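Local structure of uncharacterized protein (Bacteroides uniformis ATCC 8492, 4Q68) at residues M7-K13 / V48-T52. The protein probably acts as a highly specific cell-wall amidase of the NlpC/P60 type, cleaving the N-acetylmuramoyl-L-alanine bond of peptidoglycan fragments. Sequence-based numbering, arbitrary orientation.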
# COMPACT_ATOMS: atom_id res chain seq x y z
N MSE A 7 -5.78 10.71 9.02
CA MSE A 7 -4.88 9.68 8.49
C MSE A 7 -3.46 9.89 9.01
O MSE A 7 -2.80 8.95 9.46
CB MSE A 7 -4.84 9.74 6.96
CG MSE A 7 -5.98 9.08 6.24
SE MSE A 7 -5.90 7.13 6.31
CE MSE A 7 -4.16 6.85 5.53
N LEU A 8 -2.97 11.12 8.93
CA LEU A 8 -1.62 11.42 9.38
C LEU A 8 -1.46 11.18 10.89
O LEU A 8 -0.50 10.54 11.31
CB LEU A 8 -1.25 12.86 9.02
CG LEU A 8 0.10 13.34 9.55
CD1 LEU A 8 1.26 12.47 9.04
CD2 LEU A 8 0.33 14.79 9.18
N SER A 9 -2.39 11.69 11.69
CA SER A 9 -2.23 11.52 13.12
C SER A 9 -2.34 10.05 13.51
O SER A 9 -1.61 9.59 14.39
CB SER A 9 -3.20 12.42 13.88
OG SER A 9 -4.52 12.09 13.63
N ASN A 10 -3.20 9.28 12.84
CA ASN A 10 -3.27 7.86 13.13
C ASN A 10 -2.00 7.13 12.69
O ASN A 10 -1.56 6.20 13.37
CB ASN A 10 -4.52 7.22 12.53
CG ASN A 10 -5.77 7.63 13.26
OD1 ASN A 10 -5.72 8.00 14.45
ND2 ASN A 10 -6.91 7.57 12.58
N GLY A 11 -1.37 7.56 11.60
CA GLY A 11 -0.08 7.02 11.23
C GLY A 11 1.01 7.35 12.25
O GLY A 11 1.81 6.48 12.60
N ILE A 12 1.02 8.58 12.75
CA ILE A 12 1.99 9.02 13.76
C ILE A 12 1.89 8.18 15.03
O ILE A 12 2.89 7.94 15.70
CB ILE A 12 1.81 10.53 14.07
CG1 ILE A 12 2.34 11.38 12.90
CG2 ILE A 12 2.49 10.93 15.39
CD1 ILE A 12 3.80 11.14 12.55
N LYS A 13 0.68 7.71 15.36
CA LYS A 13 0.48 6.81 16.51
C LYS A 13 1.27 5.52 16.43
O LYS A 13 1.50 4.88 17.46
CB LYS A 13 -0.99 6.42 16.68
CG LYS A 13 -1.89 7.55 17.12
CD LYS A 13 -3.30 7.08 17.39
CE LYS A 13 -4.28 8.23 17.37
NZ LYS A 13 -5.69 7.76 17.22
N VAL A 48 -3.89 1.83 9.49
CA VAL A 48 -4.15 3.25 9.61
C VAL A 48 -5.42 3.63 8.84
O VAL A 48 -6.28 4.36 9.36
CB VAL A 48 -2.94 4.07 9.14
CG1 VAL A 48 -3.27 5.55 9.09
CG2 VAL A 48 -1.76 3.84 10.10
N LEU A 49 -5.55 3.16 7.61
CA LEU A 49 -6.73 3.43 6.82
C LEU A 49 -7.98 2.84 7.48
O LEU A 49 -9.02 3.49 7.54
CB LEU A 49 -6.54 2.88 5.40
CG LEU A 49 -7.70 3.09 4.42
CD1 LEU A 49 -8.04 4.56 4.21
CD2 LEU A 49 -7.36 2.43 3.10
N ALA A 50 -7.88 1.61 7.98
CA ALA A 50 -9.04 0.97 8.64
C ALA A 50 -9.48 1.77 9.85
O ALA A 50 -10.67 1.98 10.05
CB ALA A 50 -8.71 -0.45 9.03
N GLU A 51 -8.53 2.22 10.66
CA GLU A 51 -8.87 3.01 11.83
C GLU A 51 -9.51 4.33 11.44
O GLU A 51 -10.52 4.74 12.01
CB GLU A 51 -7.63 3.26 12.67
CG GLU A 51 -7.89 4.13 13.90
CD GLU A 51 -6.68 4.32 14.79
OE1 GLU A 51 -5.57 3.84 14.46
OE2 GLU A 51 -6.85 4.98 15.84
N THR A 52 -8.93 5.00 10.44
CA THR A 52 -9.43 6.31 10.07
C THR A 52 -10.82 6.24 9.42
O THR A 52 -11.64 7.14 9.60
CB THR A 52 -8.42 7.07 9.19
OG1 THR A 52 -7.11 6.96 9.76
CG2 THR A 52 -8.76 8.54 9.13
O HOH W 1 -3.22 4.81 15.25
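The side-chain amide of Asn-10 lies flat over the carboxylate of Glu-51, the two planes 13° apart and stacked. Asn-10 ND2 gives Thr-52 OG1 a nearly straight hydrogen bond of 2.9 Å in the amide plane. Thr-52 suits this spot because its one hydroxyl, while accepting from the amide, donates through Thr-52 OG1 to Val-48 O (2.8 Å), which fixes its rotation. At the other end of the amide, in one of the two conformers of Lys-13, NZ donates to Asn-10 OD1 (2.8 Å) and makes a weak salt bridge to Glu-51 OE2 (3.3 Å). A water links Asn-10 O to Glu-51 OE1. With an alanine at Asn-10 the amide is gone, and the Thr-52 hydroxyl is likely to lose its donor and Glu-51 its stacked partner. Val-48, with CG1 anti to its backbone N (chi1 172°), sets that methyl 3.5 Å from Met-7 O, while CG2 rests 3.8 Å from Gly-11 CA. Selenomethionine Met-7 bends its flexible chain so that SE lies against Leu-49 and Thr-52; Met-238 of strand 230-238 touches all three. This is helix-helix packing at 126° and 9.1 Å between segment axes, joining helices 2-12 and 41-53 within the NlpC/P60-type, papain-like fold.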